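Local coordinates for protein oxidoreductase, Gfo/Idh/MocA family (Vibrio cholerae, PDB 1XEA) that is probably an oxidoreductase of the Gfo/Idh/MocA family, expected to bind a nicotinamide dinucleotide through its Rossmann-fold domain, at residues D167-Q180 / W204-R217. Sequence-based numbering, arbitrary orientation.
Sequences DFIHPLDSVNLSRQ and WQTGDTLLHASMNR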
loop_
_atom_site.group_PDB
_atom_site.type_symbol
_atom_site.label_atom_id
_atom_site.label_comp_id
_atom_site.label_asym_id
_atom_site.label_seq_id
_atom_site.Cartn_x
_atom_site.Cartn_y
_atom_site.Cartn_z
ATOM N N ASP A 167 -21.800 0.242 -19.863
ATOM C CA ASP A 167 -20.848 0.188 -18.765
ATOM C C ASP A 167 -20.553 -1.221 -18.277
ATOM O O ASP A 167 -19.474 -1.759 -18.534
ATOM C CB ASP A 167 -21.381 1.038 -17.614
ATOM C CG ASP A 167 -20.285 1.745 -16.861
ATOM O OD1 ASP A 167 -19.117 1.671 -17.293
ATOM O OD2 ASP A 167 -20.589 2.389 -15.836
ATOM N N PHE A 168 -21.522 -1.808 -17.577
ATOM C CA PHE A 168 -21.400 -3.149 -17.013
ATOM C C PHE A 168 -20.866 -4.156 -18.017
ATOM O O PHE A 168 -20.236 -5.150 -17.654
ATOM C CB PHE A 168 -22.756 -3.627 -16.499
ATOM C CG PHE A 168 -22.682 -4.886 -15.704
ATOM C CD1 PHE A 168 -22.067 -4.894 -14.456
ATOM C CD2 PHE A 168 -23.215 -6.073 -16.202
ATOM C CE1 PHE A 168 -21.981 -6.069 -13.706
ATOM C CE2 PHE A 168 -23.138 -7.258 -15.462
ATOM C CZ PHE A 168 -22.518 -7.261 -14.208
ATOM N N ILE A 169 -21.118 -3.893 -19.292
ATOM C CA ILE A 169 -20.658 -4.791 -20.337
ATOM C C ILE A 169 -19.142 -4.919 -20.295
ATOM O O ILE A 169 -18.595 -5.914 -20.742
ATOM C CB ILE A 169 -21.107 -4.296 -21.723
ATOM C CG1 ILE A 169 -20.996 -5.436 -22.736
ATOM C CG2 ILE A 169 -20.258 -3.112 -22.152
ATOM C CD1 ILE A 169 -21.872 -5.247 -23.936
ATOM N N HIS A 170 -18.468 -3.910 -19.756
ATOM C CA HIS A 170 -17.026 -3.966 -19.668
ATOM C C HIS A 170 -16.623 -5.115 -18.756
ATOM O O HIS A 170 -16.025 -6.089 -19.203
ATOM C CB HIS A 170 -16.460 -2.659 -19.133
ATOM C CG HIS A 170 -16.107 -1.674 -20.198
ATOM N ND1 HIS A 170 -15.330 -2.007 -21.287
ATOM C CD2 HIS A 170 -16.427 -0.368 -20.350
ATOM C CE1 HIS A 170 -15.191 -0.950 -22.066
ATOM N NE2 HIS A 170 -15.847 0.059 -21.520
ATOM N N PRO A 171 -16.956 -5.031 -17.457
ATOM C CA PRO A 171 -16.572 -6.130 -16.564
ATOM C C PRO A 171 -17.209 -7.469 -16.921
ATOM O O PRO A 171 -16.574 -8.518 -16.811
ATOM C CB PRO A 171 -17.008 -5.626 -15.188
ATOM C CG PRO A 171 -18.168 -4.748 -15.498
ATOM C CD PRO A 171 -17.698 -3.992 -16.720
ATOM N N LEU A 172 -18.460 -7.417 -17.365
ATOM C CA LEU A 172 -19.179 -8.624 -17.729
ATOM C C LEU A 172 -18.443 -9.407 -18.820
ATOM O O LEU A 172 -18.153 -10.596 -18.657
ATOM C CB LEU A 172 -20.590 -8.280 -18.201
ATOM C CG LEU A 172 -21.503 -9.495 -18.433
ATOM C CD1 LEU A 172 -21.816 -10.159 -17.096
ATOM C CD2 LEU A 172 -22.773 -9.055 -19.128
ATOM N N ASP A 173 -18.145 -8.737 -19.930
ATOM C CA ASP A 173 -17.440 -9.373 -21.033
ATOM C C ASP A 173 -16.046 -9.834 -20.626
ATOM O O ASP A 173 -15.635 -10.956 -20.934
ATOM C CB ASP A 173 -17.290 -8.422 -22.219
ATOM C CG ASP A 173 -16.358 -8.981 -23.294
ATOM O OD1 ASP A 173 -16.760 -9.893 -24.041
ATOM O OD2 ASP A 173 -15.205 -8.526 -23.387
ATOM N N SER A 174 -15.313 -8.956 -19.950
ATOM C CA SER A 174 -13.954 -9.261 -19.519
ATOM C C SER A 174 -13.853 -10.552 -18.728
ATOM O O SER A 174 -12.803 -11.184 -18.685
ATOM C CB SER A 174 -13.398 -8.110 -18.681
ATOM O OG SER A 174 -13.365 -6.921 -19.432
ATOM N N VAL A 175 -14.958 -10.942 -18.117
ATOM C CA VAL A 175 -14.994 -12.136 -17.308
ATOM C C VAL A 175 -15.635 -13.299 -18.039
ATOM O O VAL A 175 -15.437 -14.451 -17.670
ATOM C CB VAL A 175 -15.776 -11.850 -16.025
ATOM C CG1 VAL A 175 -15.961 -13.108 -15.239
ATOM C CG2 VAL A 175 -15.030 -10.820 -15.185
ATOM N N ASN A 176 -16.396 -12.981 -19.087
ATOM C CA ASN A 176 -17.124 -13.968 -19.888
ATOM C C ASN A 176 -16.217 -14.879 -20.726
ATOM O O ASN A 176 -16.267 -14.880 -21.953
ATOM C CB ASN A 176 -18.112 -13.236 -20.791
ATOM C CG ASN A 176 -19.176 -14.147 -21.335
ATOM O OD1 ASN A 176 -19.142 -15.356 -21.114
ATOM N ND2 ASN A 176 -20.140 -13.576 -22.040
ATOM N N LEU A 177 -15.409 -15.674 -20.037
ATOM C CA LEU A 177 -14.465 -16.572 -20.676
ATOM C C LEU A 177 -15.071 -17.928 -21.029
ATOM O O LEU A 177 -14.386 -18.800 -21.560
ATOM C CB LEU A 177 -13.270 -16.769 -19.748
ATOM C CG LEU A 177 -12.546 -15.502 -19.281
ATOM C CD1 LEU A 177 -11.709 -15.823 -18.067
ATOM C CD2 LEU A 177 -11.691 -14.930 -20.402
ATOM N N SER A 178 -16.350 -18.111 -20.722
ATOM C CA SER A 178 -17.028 -19.375 -20.999
ATOM C C SER A 178 -18.152 -19.203 -22.020
ATOM O O SER A 178 -18.931 -20.126 -22.268
ATOM C CB SER A 178 -17.621 -19.933 -19.705
ATOM O OG SER A 178 -18.744 -19.166 -19.294
ATOM N N ARG A 179 -18.233 -18.010 -22.598
ATOM C CA ARG A 179 -19.267 -17.691 -23.573
ATOM C C ARG A 179 -20.631 -17.959 -22.963
ATOM O O ARG A 179 -21.352 -18.857 -23.396
ATOM C CB ARG A 179 -19.103 -18.520 -24.846
ATOM C CG ARG A 179 -17.745 -18.387 -25.507
ATOM C CD ARG A 179 -17.788 -18.895 -26.942
ATOM N NE ARG A 179 -18.566 -20.136 -27.096
ATOM C CZ ARG A 179 -19.862 -20.205 -27.424
ATOM N NH1 ARG A 179 -20.558 -19.095 -27.635
ATOM N NH2 ARG A 179 -20.458 -21.387 -27.570
ATOM N N GLN A 180 -20.968 -17.179 -21.941
ATOM C CA GLN A 180 -22.246 -17.291 -21.247
ATOM C C GLN A 180 -23.213 -16.400 -22.029
ATOM O O GLN A 180 -22.969 -15.207 -22.191
ATOM C CB GLN A 180 -22.093 -16.787 -19.810
ATOM C CG GLN A 180 -23.178 -17.217 -18.837
ATOM C CD GLN A 180 -23.227 -18.727 -18.628
ATOM O OE1 GLN A 180 -22.207 -19.428 -18.738
ATOM N NE2 GLN A 180 -24.412 -19.235 -18.307
ATOM N N TRP A 204 -21.481 -16.561 -12.011
ATOM C CA TRP A 204 -21.862 -17.921 -12.380
ATOM C C TRP A 204 -20.628 -18.817 -12.399
ATOM O O TRP A 204 -19.493 -18.333 -12.390
ATOM C CB TRP A 204 -22.518 -17.944 -13.752
ATOM C CG TRP A 204 -21.580 -17.672 -14.872
ATOM C CD1 TRP A 204 -20.974 -18.591 -15.684
ATOM C CD2 TRP A 204 -21.207 -16.385 -15.369
ATOM N NE1 TRP A 204 -20.250 -17.951 -16.666
ATOM C CE2 TRP A 204 -20.372 -16.598 -16.491
ATOM C CE3 TRP A 204 -21.486 -15.073 -14.961
ATOM C CZ2 TRP A 204 -19.841 -15.540 -17.236
ATOM C CZ3 TRP A 204 -20.957 -14.022 -15.694
ATOM C CH2 TRP A 204 -20.134 -14.263 -16.818
ATOM N N GLN A 205 -20.847 -20.125 -12.438
ATOM C CA GLN A 205 -19.733 -21.058 -12.449
ATOM C C GLN A 205 -19.717 -21.970 -13.683
ATOM O O GLN A 205 -20.712 -22.616 -13.997
ATOM C CB GLN A 205 -19.758 -21.875 -11.152
ATOM C CG GLN A 205 -18.655 -22.909 -11.036
ATOM C CD GLN A 205 -18.063 -23.003 -9.634
ATOM O OE1 GLN A 205 -18.760 -22.834 -8.628
ATOM N NE2 GLN A 205 -16.768 -23.293 -9.564
ATOM N N THR A 206 -18.586 -21.992 -14.387
ATOM C CA THR A 206 -18.403 -22.822 -15.580
ATOM C C THR A 206 -17.305 -23.832 -15.315
ATOM O O THR A 206 -16.118 -23.503 -15.388
ATOM C CB THR A 206 -17.956 -21.998 -16.815
ATOM O OG1 THR A 206 -19.041 -21.184 -17.276
ATOM C CG2 THR A 206 -17.500 -22.919 -17.947
ATOM N N GLY A 207 -17.696 -25.063 -15.019
ATOM C CA GLY A 207 -16.707 -26.087 -14.752
ATOM C C GLY A 207 -16.066 -25.825 -13.409
ATOM O O GLY A 207 -16.754 -25.762 -12.394
ATOM N N ASP A 208 -14.751 -25.661 -13.398
ATOM C CA ASP A 208 -14.045 -25.413 -12.155
ATOM C C ASP A 208 -13.669 -23.952 -12.032
ATOM O O ASP A 208 -12.774 -23.592 -11.269
ATOM C CB ASP A 208 -12.781 -26.270 -12.088
ATOM C CG ASP A 208 -13.068 -27.740 -12.273
ATOM O OD1 ASP A 208 -13.930 -28.278 -11.549
ATOM O OD2 ASP A 208 -12.431 -28.356 -13.149
ATOM N N THR A 209 -14.359 -23.103 -12.774
ATOM C CA THR A 209 -14.049 -21.686 -12.738
ATOM C C THR A 209 -15.239 -20.840 -12.329
ATOM O O THR A 209 -16.324 -20.989 -12.875
ATOM C CB THR A 209 -13.573 -21.208 -14.112
ATOM O OG1 THR A 209 -12.503 -22.048 -14.564
ATOM C CG2 THR A 209 -13.093 -19.768 -14.032
ATOM N N LEU A 210 -15.041 -19.953 -11.368
ATOM C CA LEU A 210 -16.126 -19.096 -10.944
ATOM C C LEU A 210 -15.869 -17.701 -11.494
ATOM O O LEU A 210 -14.852 -17.074 -11.177
ATOM C CB LEU A 210 -16.214 -19.069 -9.421
ATOM C CG LEU A 210 -17.249 -18.115 -8.804
ATOM C CD1 LEU A 210 -18.670 -18.614 -9.011
ATOM C CD2 LEU A 210 -16.949 -17.988 -7.319
ATOM N N LEU A 211 -16.789 -17.237 -12.340
ATOM C CA LEU A 211 -16.704 -15.924 -12.979
ATOM C C LEU A 211 -17.588 -14.928 -12.236
ATOM O O LEU A 211 -18.661 -15.286 -11.753
ATOM C CB LEU A 211 -17.128 -16.049 -14.444
ATOM C CG LEU A 211 -16.323 -17.113 -15.195
ATOM C CD1 LEU A 211 -16.673 -17.134 -16.674
ATOM C CD2 LEU A 211 -14.851 -16.815 -15.016
ATOM N N HIS A 212 -17.143 -13.679 -12.140
ATOM C CA HIS A 212 -17.908 -12.673 -11.405
ATOM C C HIS A 212 -17.683 -11.248 -11.896
ATOM O O HIS A 212 -16.549 -10.762 -11.938
ATOM C CB HIS A 212 -17.555 -12.762 -9.915
ATOM C CG HIS A 212 -18.366 -11.859 -9.032
ATOM N ND1 HIS A 212 -18.121 -11.727 -7.680
ATOM C CD2 HIS A 212 -19.424 -11.054 -9.298
ATOM C CE1 HIS A 212 -18.990 -10.883 -7.154
ATOM N NE2 HIS A 212 -19.792 -10.461 -8.115
ATOM N N ALA A 213 -18.776 -10.584 -12.261
ATOM C CA ALA A 213 -18.731 -9.202 -12.731
ATOM C C ALA A 213 -19.493 -8.384 -11.702
ATOM O O ALA A 213 -20.647 -8.667 -11.407
ATOM C CB ALA A 213 -19.378 -9.080 -14.102
ATOM N N SER A 214 -18.836 -7.364 -11.171
ATOM C CA SER A 214 -19.408 -6.534 -10.133
ATOM C C SER A 214 -19.255 -5.045 -10.465
ATOM O O SER A 214 -18.171 -4.574 -10.827
ATOM C CB SER A 214 -18.700 -6.895 -8.824
ATOM O OG SER A 214 -19.004 -6.032 -7.757
HETATM N N MSE A 215 -20.350 -4.304 -10.354
HETATM C CA MSE A 215 -20.312 -2.878 -10.624
HETATM C C MSE A 215 -21.211 -2.129 -9.670
HETATM O O MSE A 215 -22.430 -2.289 -9.702
HETATM C CB MSE A 215 -20.758 -2.588 -12.049
HETATM C CG MSE A 215 -20.879 -1.106 -12.355
HETATM SE SE MSE A 215 -21.106 -0.765 -14.249
HETATM C CE MSE A 215 -19.256 -0.937 -14.784
ATOM N N ASN A 216 -20.606 -1.302 -8.827
ATOM C CA ASN A 216 -21.367 -0.515 -7.875
ATOM C C ASN A 216 -21.131 0.932 -8.245
ATOM O O ASN A 216 -20.125 1.527 -7.852
ATOM C CB ASN A 216 -20.880 -0.771 -6.454
ATOM C CG ASN A 216 -21.763 -0.124 -5.423
ATOM O OD1 ASN A 216 -22.347 0.927 -5.667
ATOM N ND2 ASN A 216 -21.864 -0.743 -4.260
ATOM N N ARG A 217 -22.053 1.496 -9.016
ATOM C CA ARG A 217 -21.909 2.876 -9.442
ATOM C C ARG A 217 -22.337 3.884 -8.395
ATOM O O ARG A 217 -22.563 5.056 -8.691
ATOM C CB ARG A 217 -22.636 3.089 -10.763
ATOM C CG ARG A 217 -21.895 2.413 -11.882
ATOM C CD ARG A 217 -22.585 2.567 -13.182
ATOM N NE ARG A 217 -22.753 3.956 -13.545
ATOM C CZ ARG A 217 -23.156 4.344 -14.745
ATOM N NH1 ARG A 217 -23.425 3.441 -15.677
ATOM N NH2 ARG A 217 -23.277 5.633 -15.011
#
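Asp-167 places OD2 over one face of the Arg-217 guanidinium, 3.0 Å from NH1 in a salt bridge; OD2 lies well out of the guanidinium plane, so no N-H points at it and the attraction is of charges alone. Arg-153 of the same chain forms a second salt bridge to OD2. The Met-215 side chain, a selenomethionine, crosses the Asp-167 side chain at about a right angle, with CE against the Asp-167 carboxylate and the Pro-171 ring. Phe-168 holds its ring anti to the backbone N (chi1 -170°), which brings it onto the strand: CD1 meets Met-215 CB at 3.6 Å in the ring plane, while CZ rests on Ala-213 CB. Leu-172 puts its CA 3.7 Å from Ala-213 CB, reaches Trp-204 CZ3 with CD1, and also touches Leu-298 and Ile-302 of helix 286-311. Val-175 ends the helix with CG1 against Leu-211 CB and CG2 near the His-212 carbonyl.

Beyond the helix, Asn-176 OD1 accepts the backbone N-H of Gln-180 at 2.7 Å, almost straight (177°) and on a lone pair, while its ND2 donates to Gln-180 O; the two bonds tie Asn-176 to the Gln-180 backbone, which probably helps to place the Gln-180 side chain over the indole. Ser-178 OG donates to Thr-206 OG1 at 2.9 Å and sits at the Trp-204 edge. Gln-180, bent at chi2, lays CG over the five-membered ring in a CH-pi contact, 3.8 Å from the centroid, with Leu-211 CB on the opposite face of the indole.

Helical segment 167-175 runs nearly antiparallel to strand 209-216 (164°), covering the sheet of the presumed C-terminal domain. The buried apolar middle relies on shape and burial, while the undirected ion pair and the single hydroxyl bond lie at the two ends, so polar chemistry probably fixes the ends of the packing and not its centre.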